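Local atomic coordinates of L-ribulose 3-epimerase (Methylomonas sp. DH-1, PDB entry 7CJ6), a protein that catalyses the manganese-dependent epimerization of ketoses at carbon 3, acting fastest on L-ribulose and also interconverting D-allulose and D-fructose. Residues 209-214 / 244-249; 185-190 / 215-220. All coordinates share one frame; numbering follows the deposited sequence.

Contact 1. Residues 209-214 / 244-249; sequences YVHIGE and TFESFS. With MN (manganese (II) ion), chain C; PSJ (D-psicose), chain D.
In the TIM barrel, strands 207-212 and 242-245 run parallel as neighbours, joined through helix 227-236, and H211 near the end of the first and E246 just past the end of the second reach the manganese ion. The backbones pair in the usual parallel ladder: T244 N donates to V210 O, I212 N to T244 O (2.9 Å), and E246 N to I212 O (3.0 Å), the last bond carrying the pairing past the end of strand 242-245. H211 ND1 binds manganese at 2.2 Å and E246 OE2 at 2.0 Å; the imidazole and carboxylate planes stand 80° apart, so the two groups meet at the metal without lying on each other. E246 gets there on an extended chain with CG anti to the backbone N (chi1 -177°). The other imidazole nitrogen, NE2, is hydrogen-bonded to E41, so the metal at ND1 and E41 at NE2 together fix the rotation of the ring. Deeper in the barrel, T244 lies alongside H211, both pointing the same way, with its CG2 3.5 Å from H211 CD2. A glycine in place of T244 would probably leave a gap beside H211 CD2, where the methyl now packs. Past the strand ends, a water joins E214 N to E246 O. D-psicose chelates the ion through O2 and O3, and D185 and E152 complete its six ligands. E246 OE2 and the sugar's O3 bind the same ion, which holds the carboxylate assigned by similarity as proton donor/acceptor near carbon 3, consistent with epimerization there.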
ATOM      1  N   TYR A 209     -16.041   6.689  12.983  1.00 15.88           N
ATOM      2  CA  TYR A 209     -16.393   5.833  11.822  1.00 16.00           C
ATOM      3  C   TYR A 209     -15.305   4.791  11.571  1.00 15.76           C
ATOM      4  O   TYR A 209     -14.108   5.109  11.717  1.00 17.45           O
ATOM      5  CB  TYR A 209     -16.569   6.708  10.582  1.00 16.17           C
ATOM      6  CG  TYR A 209     -17.567   6.196   9.577  1.00 15.18           C
ATOM      7  CD1 TYR A 209     -17.263   5.148   8.724  1.00 14.85           C
ATOM      8  CD2 TYR A 209     -18.818   6.777   9.471  1.00 15.85           C
ATOM      9  CE1 TYR A 209     -18.181   4.689   7.795  1.00 15.67           C
ATOM     10  CE2 TYR A 209     -19.745   6.331   8.547  1.00 16.69           C
ATOM     11  CZ  TYR A 209     -19.422   5.290   7.698  1.00 16.18           C
ATOM     12  OH  TYR A 209     -20.342   4.864   6.786  1.00 17.19           O
ATOM     13  N   VAL A 210     -15.723   3.587  11.180  1.00 14.47           N
ATOM     14  CA  VAL A 210     -14.813   2.426  10.976  1.00 14.20           C
ATOM     15  C   VAL A 210     -15.119   1.763   9.634  1.00 14.43           C
ATOM     16  O   VAL A 210     -16.314   1.571   9.300  1.00 14.07           O
ATOM     17  CB  VAL A 210     -14.921   1.393  12.109  1.00 14.34           C
ATOM     18  CG1 VAL A 210     -14.208   0.102  11.724  1.00 15.44           C
ATOM     19  CG2 VAL A 210     -14.380   1.943  13.416  1.00 14.38           C
ATOM     20  N   HIS A 211     -14.052   1.399   8.928  1.00 15.29           N
ATOM     21  CA  HIS A 211     -14.069   0.533   7.725  1.00 15.40           C
ATOM     22  C   HIS A 211     -13.401  -0.789   8.087  1.00 16.08           C
ATOM     23  O   HIS A 211     -12.262  -0.756   8.609  1.00 15.10           O
ATOM     24  CB  HIS A 211     -13.390   1.229   6.538  1.00 15.94           C
ATOM     25  CG  HIS A 211     -14.302   2.136   5.787  1.00 16.08           C
ATOM     26  ND1 HIS A 211     -13.947   2.728   4.588  1.00 16.47           N
ATOM     27  CD2 HIS A 211     -15.565   2.534   6.051  1.00 16.49           C
ATOM     28  CE1 HIS A 211     -14.950   3.466   4.159  1.00 17.04           C
ATOM     29  NE2 HIS A 211     -15.954   3.364   5.040  1.00 16.73           N
ATOM     30  N   ILE A 212     -14.112  -1.892   7.843  1.00 15.88           N
ATOM     31  CA  ILE A 212     -13.576  -3.277   7.936  1.00 16.72           C
ATOM     32  C   ILE A 212     -13.182  -3.728   6.530  1.00 16.95           C
ATOM     33  O   ILE A 212     -14.092  -3.925   5.695  1.00 17.96           O
ATOM     34  CB  ILE A 212     -14.612  -4.226   8.570  1.00 17.99           C
ATOM     35  CG1 ILE A 212     -15.068  -3.724   9.943  1.00 17.37           C
ATOM     36  CG2 ILE A 212     -14.071  -5.644   8.621  1.00 18.31           C
ATOM     37  CD1 ILE A 212     -13.939  -3.436  10.897  1.00 17.31           C
ATOM     38  N   GLY A 213     -11.877  -3.882   6.300  1.00 17.10           N
ATOM     39  CA  GLY A 213     -11.314  -4.442   5.059  1.00 17.30           C
ATOM     40  C   GLY A 213     -10.167  -5.386   5.360  1.00 15.96           C
ATOM     41  O   GLY A 213      -9.305  -5.024   6.180  1.00 16.87           O
ATOM     42  N   GLU A 214     -10.153  -6.550   4.709  1.00 16.22           N
ATOM     43  CA  GLU A 214      -9.028  -7.519   4.770  1.00 16.24           C
ATOM     44  C   GLU A 214      -7.786  -6.871   4.137  1.00 15.96           C
ATOM     45  O   GLU A 214      -7.943  -5.871   3.410  1.00 18.15           O
ATOM     46  CB  GLU A 214      -9.431  -8.824   4.080  1.00 16.19           C
ATOM     47  CG  GLU A 214      -8.428  -9.941   4.281  1.00 16.08           C
ATOM     48  CD  GLU A 214      -8.011 -10.119   5.727  1.00 16.28           C
ATOM     49  OE1 GLU A 214      -8.632 -10.950   6.433  1.00 16.54           O
ATOM     50  OE2 GLU A 214      -7.078  -9.418   6.154  1.00 16.32           O
ATOM     51  N   THR A 244     -18.698  -0.124   8.342  1.00 16.97           N
ATOM     52  CA  THR A 244     -19.026  -0.605   6.974  1.00 17.83           C
ATOM     53  C   THR A 244     -17.961  -1.602   6.513  1.00 17.07           C
ATOM     54  O   THR A 244     -16.748  -1.375   6.735  1.00 16.63           O
ATOM     55  CB  THR A 244     -19.332   0.533   5.989  1.00 20.27           C
ATOM     56  OG1 THR A 244     -18.653   0.295   4.759  1.00 23.18           O
ATOM     57  CG2 THR A 244     -18.982   1.907   6.503  1.00 17.29           C
ATOM     58  N   PHE A 245     -18.439  -2.711   5.949  1.00 17.90           N
ATOM     59  CA  PHE A 245     -17.626  -3.684   5.185  1.00 16.46           C
ATOM     60  C   PHE A 245     -17.248  -3.051   3.843  1.00 16.93           C
ATOM     61  O   PHE A 245     -18.127  -2.563   3.108  1.00 18.38           O
ATOM     62  CB  PHE A 245     -18.390  -4.981   4.955  1.00 16.89           C
ATOM     63  CG  PHE A 245     -17.698  -5.910   3.995  1.00 15.78           C
ATOM     64  CD1 PHE A 245     -16.370  -6.263   4.192  1.00 15.44           C
ATOM     65  CD2 PHE A 245     -18.367  -6.426   2.899  1.00 17.04           C
ATOM     66  CE1 PHE A 245     -15.732  -7.128   3.319  1.00 16.54           C
ATOM     67  CE2 PHE A 245     -17.724  -7.283   2.021  1.00 17.22           C
ATOM     68  CZ  PHE A 245     -16.409  -7.630   2.229  1.00 17.18           C
ATOM     69  N   GLU A 246     -15.960  -3.088   3.536  1.00 17.17           N
ATOM     70  CA  GLU A 246     -15.378  -2.488   2.316  1.00 18.65           C
ATOM     71  C   GLU A 246     -14.523  -3.545   1.617  1.00 20.20           C
ATOM     72  O   GLU A 246     -13.647  -4.143   2.280  1.00 21.01           O
ATOM     73  CB  GLU A 246     -14.580  -1.249   2.703  1.00 20.13           C
ATOM     74  CG  GLU A 246     -14.006  -0.524   1.507  1.00 20.00           C
ATOM     75  CD  GLU A 246     -13.542   0.882   1.827  1.00 20.92           C
ATOM     76  OE1 GLU A 246     -14.107   1.822   1.261  1.00 25.43           O
ATOM     77  OE2 GLU A 246     -12.621   1.027   2.644  1.00 21.29           O
ATOM     78  N   SER A 247     -14.783  -3.770   0.329  1.00 22.16           N
ATOM     79  CA  SER A 247     -14.097  -4.794  -0.494  1.00 22.82           C
ATOM     80  C   SER A 247     -14.116  -4.367  -1.963  1.00 24.07           C
ATOM     81  O   SER A 247     -15.132  -3.800  -2.425  1.00 23.24           O
ATOM     82  CB  SER A 247     -14.722  -6.149  -0.296  1.00 23.57           C
ATOM     83  OG  SER A 247     -14.043  -7.136  -1.058  1.00 26.01           O
ATOM     84  N   PHE A 248     -13.019  -4.628  -2.665  1.00 23.14           N
ATOM     85  CA  PHE A 248     -12.841  -4.260  -4.090  1.00 24.10           C
ATOM     86  C   PHE A 248     -12.286  -5.462  -4.849  1.00 25.16           C
ATOM     87  O   PHE A 248     -11.244  -6.019  -4.442  1.00 25.21           O
ATOM     88  CB  PHE A 248     -11.950  -3.026  -4.215  1.00 25.27           C
ATOM     89  CG  PHE A 248     -12.469  -1.833  -3.457  1.00 27.15           C
ATOM     90  CD1 PHE A 248     -13.415  -0.991  -4.019  1.00 28.39           C
ATOM     91  CD2 PHE A 248     -12.037  -1.571  -2.166  1.00 27.61           C
ATOM     92  CE1 PHE A 248     -13.901   0.100  -3.315  1.00 28.08           C
ATOM     93  CE2 PHE A 248     -12.522  -0.479  -1.465  1.00 28.10           C
ATOM     94  CZ  PHE A 248     -13.455   0.353  -2.039  1.00 29.17           C
ATOM     95  N   SER A 249     -13.012  -5.863  -5.895  1.00 26.99           N
ATOM     96  CA  SER A 249     -12.635  -6.928  -6.856  1.00 27.55           C
ATOM     97  C   SER A 249     -12.798  -6.371  -8.271  1.00 28.99           C
ATOM     98  O   SER A 249     -13.667  -5.490  -8.457  1.00 28.47           O
ATOM     99  CB  SER A 249     -13.466  -8.165  -6.654  1.00 28.81           C
ATOM    100  OG  SER A 249     -13.129  -9.160  -7.609  1.00 28.14           O
TER
HETATM  101 MN    MN C 301     -12.010   2.676   3.639  1.00 24.08          MN
HETATM  102  C1  PSJ D 302     -10.160   4.034  -0.039  1.00 23.05           C
HETATM  103  O1  PSJ D 302      -9.008   3.188   0.019  1.00 22.68           O
HETATM  104  C2  PSJ D 302     -10.956   3.838   1.221  1.00 22.81           C
HETATM  105  O2  PSJ D 302     -10.554   3.045   2.025  1.00 21.22           O
HETATM  106  C3  PSJ D 302     -12.193   4.648   1.466  1.00 26.55           C
HETATM  107  O3  PSJ D 302     -13.255   3.840   1.967  1.00 24.66           O
HETATM  108  C4  PSJ D 302     -12.562   5.291   0.143  1.00 29.41           C
HETATM  109  O4  PSJ D 302     -11.590   6.304  -0.085  1.00 36.45           O
HETATM  110  C5  PSJ D 302     -13.953   5.910   0.105  1.00 35.18           C
HETATM  111  O5  PSJ D 302     -14.634   5.653   1.341  1.00 39.75           O
HETATM  112  C6  PSJ D 302     -14.753   5.349  -1.071  1.00 35.85           C
HETATM  113  O6  PSJ D 302     -15.980   6.077  -1.247  1.00 34.68           O
HETATM  114  O   HOH W   1     -12.064  -6.579   2.401  1.00 20.96           O

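Contact 2. Residues 185-190 / 215-220. With MN (manganese (II) ion), chain C; PSJ (D-psicose), chain D.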
ATOM      1  N   ASP A 185      -9.627   2.483   9.125  1.00 14.46           N
ATOM      2  CA  ASP A 185      -9.883   1.422   8.122  1.00 14.50           C
ATOM      3  C   ASP A 185      -8.826   0.334   8.331  1.00 14.49           C
ATOM      4  O   ASP A 185      -7.623   0.653   8.277  1.00 13.30           O
ATOM      5  CB  ASP A 185      -9.860   2.030   6.716  1.00 15.09           C
ATOM      6  CG  ASP A 185     -10.117   1.025   5.612  1.00 17.04           C
ATOM      7  OD1 ASP A 185      -9.809  -0.152   5.833  1.00 17.90           O
ATOM      8  OD2 ASP A 185     -10.597   1.444   4.525  1.00 19.84           O
ATOM      9  N   THR A 186      -9.250  -0.896   8.616  1.00 15.83           N
ATOM     10  CA  THR A 186      -8.330  -1.998   9.006  1.00 17.04           C
ATOM     11  C   THR A 186      -7.356  -2.280   7.859  1.00 15.62           C
ATOM     12  O   THR A 186      -6.191  -2.612   8.138  1.00 15.72           O
ATOM     13  CB  THR A 186      -9.099  -3.249   9.443  1.00 17.36           C
ATOM     14  OG1 THR A 186      -9.905  -3.707   8.356  1.00 17.06           O
ATOM     15  CG2 THR A 186      -9.956  -2.982  10.661  1.00 16.89           C
ATOM     16  N   TYR A 187      -7.809  -2.160   6.615  1.00 16.19           N
ATOM     17  CA  TYR A 187      -6.947  -2.338   5.419  1.00 16.49           C
ATOM     18  C   TYR A 187      -5.745  -1.393   5.523  1.00 15.34           C
ATOM     19  O   TYR A 187      -4.597  -1.857   5.412  1.00 15.72           O
ATOM     20  CB  TYR A 187      -7.739  -2.103   4.134  1.00 18.02           C
ATOM     21  CG  TYR A 187      -6.874  -1.934   2.913  1.00 18.07           C
ATOM     22  CD1 TYR A 187      -6.197  -3.009   2.362  1.00 18.64           C
ATOM     23  CD2 TYR A 187      -6.715  -0.696   2.316  1.00 18.51           C
ATOM     24  CE1 TYR A 187      -5.392  -2.860   1.245  1.00 19.07           C
ATOM     25  CE2 TYR A 187      -5.924  -0.532   1.191  1.00 18.88           C
ATOM     26  CZ  TYR A 187      -5.257  -1.618   0.653  1.00 19.40           C
ATOM     27  OH  TYR A 187      -4.467  -1.465  -0.453  1.00 21.23           O
ATOM     28  N   HIS A 188      -6.004  -0.096   5.707  1.00 15.53           N
ATOM     29  CA  HIS A 188      -4.968   0.973   5.766  1.00 16.69           C
ATOM     30  C   HIS A 188      -4.141   0.824   7.045  1.00 16.52           C
ATOM     31  O   HIS A 188      -2.920   1.062   7.002  1.00 16.90           O
ATOM     32  CB  HIS A 188      -5.623   2.355   5.666  1.00 16.88           C
ATOM     33  CG  HIS A 188      -6.313   2.576   4.363  1.00 17.09           C
ATOM     34  ND1 HIS A 188      -5.620   2.688   3.177  1.00 16.50           N
ATOM     35  CD2 HIS A 188      -7.624   2.694   4.056  1.00 17.54           C
ATOM     36  CE1 HIS A 188      -6.475   2.868   2.189  1.00 17.32           C
ATOM     37  NE2 HIS A 188      -7.713   2.882   2.700  1.00 17.16           N
ATOM     38  N   MET A 189      -4.792   0.439   8.142  1.00 16.22           N
ATOM     39  CA  MET A 189      -4.136   0.254   9.461  1.00 15.98           C
ATOM     40  C   MET A 189      -3.104  -0.871   9.341  1.00 15.21           C
ATOM     41  O   MET A 189      -2.004  -0.733   9.910  1.00 16.66           O
ATOM     42  CB  MET A 189      -5.162  -0.099  10.538  1.00 16.20           C
ATOM     43  CG  MET A 189      -6.087   1.051  10.894  1.00 16.19           C
ATOM     44  SD  MET A 189      -7.301   0.530  12.127  1.00 17.61           S
ATOM     45  CE  MET A 189      -6.295   0.541  13.608  1.00 16.78           C
ATOM     46  N   ASN A 190      -3.450  -1.922   8.596  1.00 14.45           N
ATOM     47  CA  ASN A 190      -2.609  -3.132   8.398  1.00 15.82           C
ATOM     48  C   ASN A 190      -1.236  -2.716   7.863  1.00 16.33           C
ATOM     49  O   ASN A 190      -0.233  -3.374   8.209  1.00 16.27           O
ATOM     50  CB  ASN A 190      -3.287  -4.124   7.455  1.00 16.47           C
ATOM     51  CG  ASN A 190      -2.491  -5.397   7.286  1.00 18.00           C
ATOM     52  OD1 ASN A 190      -2.322  -6.161   8.235  1.00 19.61           O
ATOM     53  ND2 ASN A 190      -1.998  -5.632   6.083  1.00 17.52           N
ATOM     54  N   SER A 215      -6.598  -7.418   4.400  1.00 15.88           N
ATOM     55  CA  SER A 215      -5.288  -6.865   3.964  1.00 15.70           C
ATOM     56  C   SER A 215      -5.269  -6.679   2.440  1.00 15.85           C
ATOM     57  O   SER A 215      -4.665  -5.687   1.962  1.00 15.90           O
ATOM     58  CB  SER A 215      -4.161  -7.749   4.427  1.00 16.34           C
ATOM     59  OG  SER A 215      -4.440  -9.113   4.147  1.00 15.25           O
ATOM     60  N   HIS A 216      -5.903  -7.590   1.696  1.00 17.23           N
ATOM     61  CA  HIS A 216      -5.952  -7.557   0.207  1.00 17.30           C
ATOM     62  C   HIS A 216      -7.319  -7.059  -0.279  1.00 17.12           C
ATOM     63  O   HIS A 216      -7.526  -7.031  -1.517  1.00 18.03           O
ATOM     64  CB  HIS A 216      -5.606  -8.937  -0.372  1.00 18.17           C
ATOM     65  CG  HIS A 216      -6.347 -10.065   0.266  1.00 18.47           C
ATOM     66  ND1 HIS A 216      -7.697  -9.995   0.552  1.00 19.11           N
ATOM     67  CD2 HIS A 216      -5.941 -11.297   0.638  1.00 18.49           C
ATOM     68  CE1 HIS A 216      -8.086 -11.130   1.100  1.00 18.86           C
ATOM     69  NE2 HIS A 216      -7.028 -11.950   1.154  1.00 18.89           N
ATOM     70  N   ARG A 217      -8.203  -6.694   0.658  1.00 17.47           N
ATOM     71  CA  ARG A 217      -9.556  -6.112   0.416  1.00 18.00           C
ATOM     72  C   ARG A 217     -10.503  -7.184  -0.137  1.00 18.39           C
ATOM     73  O   ARG A 217     -11.565  -6.813  -0.677  1.00 20.45           O
ATOM     74  CB  ARG A 217      -9.470  -4.914  -0.536  1.00 18.79           C
ATOM     75  CG  ARG A 217      -8.307  -3.977  -0.235  1.00 20.18           C
ATOM     76  CD  ARG A 217      -8.511  -2.561  -0.737  1.00 21.12           C
ATOM     77  NE  ARG A 217      -9.231  -1.744   0.231  1.00 21.17           N
ATOM     78  CZ  ARG A 217      -9.260  -0.420   0.232  1.00 21.27           C
ATOM     79  NH1 ARG A 217      -8.614   0.269  -0.694  1.00 23.78           N
ATOM     80  NH2 ARG A 217      -9.937   0.220   1.162  1.00 20.99           N
ATOM     81  N   GLY A 218     -10.145  -8.461   0.011  1.00 19.21           N
ATOM     82  CA  GLY A 218     -10.998  -9.604  -0.376  1.00 19.70           C
ATOM     83  C   GLY A 218     -11.865 -10.087   0.779  1.00 18.65           C
ATOM     84  O   GLY A 218     -12.287  -9.244   1.591  1.00 19.42           O
ATOM     85  N   TYR A 219     -12.153 -11.394   0.824  1.00 18.89           N
ATOM     86  CA  TYR A 219     -12.970 -12.051   1.880  1.00 19.20           C
ATOM     87  C   TYR A 219     -12.301 -11.803   3.239  1.00 20.67           C
ATOM     88  O   TYR A 219     -11.066 -12.016   3.376  1.00 20.30           O
ATOM     89  CB  TYR A 219     -13.149 -13.550   1.603  1.00 19.85           C
ATOM     90  CG  TYR A 219     -14.289 -13.920   0.682  1.00 19.64           C
ATOM     91  CD1 TYR A 219     -14.152 -13.864  -0.696  1.00 20.45           C
ATOM     92  CD2 TYR A 219     -15.506 -14.355   1.187  1.00 20.54           C
ATOM     93  CE1 TYR A 219     -15.193 -14.208  -1.543  1.00 20.72           C
ATOM     94  CE2 TYR A 219     -16.557 -14.705   0.354  1.00 20.45           C
ATOM     95  CZ  TYR A 219     -16.403 -14.632  -1.019  1.00 20.63           C
ATOM     96  OH  TYR A 219     -17.441 -14.971  -1.848  1.00 21.46           O
ATOM     97  N   LEU A 220     -13.090 -11.347   4.215  1.00 20.07           N
ATOM     98  CA  LEU A 220     -12.649 -11.181   5.624  1.00 19.76           C
ATOM     99  C   LEU A 220     -12.141 -12.534   6.135  1.00 19.21           C
ATOM    100  O   LEU A 220     -12.866 -13.533   5.988  1.00 16.32           O
ATOM    101  CB  LEU A 220     -13.814 -10.658   6.473  1.00 19.83           C
ATOM    102  CG  LEU A 220     -14.318  -9.255   6.128  1.00 20.20           C
ATOM    103  CD1 LEU A 220     -15.268  -8.741   7.198  1.00 20.08           C
ATOM    104  CD2 LEU A 220     -13.167  -8.279   5.936  1.00 20.52           C
TER
HETATM  105 MN    MN C 301     -12.010   2.676   3.639  1.00 24.08          MN
HETATM  106  C1  PSJ D 302     -10.160   4.034  -0.039  1.00 23.05           C
HETATM  107  O1  PSJ D 302      -9.008   3.188   0.019  1.00 22.68           O
HETATM  108  C2  PSJ D 302     -10.956   3.838   1.221  1.00 22.81           C
HETATM  109  O2  PSJ D 302     -10.554   3.045   2.025  1.00 21.22           O
HETATM  110  C3  PSJ D 302     -12.193   4.648   1.466  1.00 26.55           C
HETATM  111  O3  PSJ D 302     -13.255   3.840   1.967  1.00 24.66           O
HETATM  112  C4  PSJ D 302     -12.562   5.291   0.143  1.00 29.41           C
HETATM  113  O4  PSJ D 302     -11.590   6.304  -0.085  1.00 36.45           O
HETATM  114  C5  PSJ D 302     -13.953   5.910   0.105  1.00 35.18           C
HETATM  115  O5  PSJ D 302     -14.634   5.653   1.341  1.00 39.75           O
HETATM  116  C6  PSJ D 302     -14.753   5.349  -1.071  1.00 35.85           C
HETATM  117  O6  PSJ D 302     -15.980   6.077  -1.247  1.00 34.68           O
HETATM  118  O   HOH W   2     -11.047  -1.246   3.397  1.00 25.15           O
HETATM  119  O   HOH W   3      -3.369  -4.032   4.044  1.00 19.67           O
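Y187 swings its ring toward R217 with CG anti to the backbone N (chi1 166°), while the R217 chain bends at chi3 (86°) to lay its guanidinium flat on that ring. The planes are 10° apart and the centres 3.8 Å, an offset stack with cation-pi character: R217 CZ sits over the rim near Y187 CD2, and R217 CD lies over the middle of the face in a CH-pi contact, 3.6 Å from the ring centroid. Held this way, the guanidinium turns its edge to the sugar, R217 NH1 donating to D-psicose O1 at 3.0 Å and NH2 to O2, with a weaker bond from NH2 to O1. H188 NE2 donates to the same two oxygens, reaching O2 at 2.9 Å. O2 therefore receives two N-H groups while also binding manganese, which would probably polarise the C2 carbonyl. These groups stand at the C-terminal mouth of the TIM barrel, where strand 180-185 passes straight into helix 186-192 and faces the loop that follows strand 207-212. D185 is the N-cap of that helix: its OD1 accepts from Y187 N at 2.9 Å, and its OD2 binds manganese at 2.1 Å. A water accepts from R217 NH2 and lies close to D185 OD1. On the outer side, S215 O lies at the edge of the Y187 ring, 3.0 Å from CE1, and a second water ties together Y187 O, N190 ND2 and S215 O. N190 ND2 also packs against S215 CB and bonds to N190 O of the second subunit, while Y187 OH is hydrogen-bonded to Y157 of that subunit, whose R156 packs on both Y187 and R217.

How the contacts relate
Both contacts are buried and share the manganese ion and D-psicose, but they sit at different depths. Contact 1 belongs to the barrel wall, where a ladder of backbone bonds sets two metal ligands; contact 2 lies at the mouth, where a helix start and a loop meet through a stack and waters. Contact 1 touches no other subunit, whereas contact 2 reaches the dimer interface. Their segments alternate along the chain, 215-220 directly continuing 209-214. Probable hydrogen bonds from T186 OG1 to G213 O and from S247 OG to R217 O tie them together. Carboxylate and imidazole metal ligands dominate the first; guanidinium and imidazole N-H groups that donate to the sugar dominate the second, with D185 as its metal ligand.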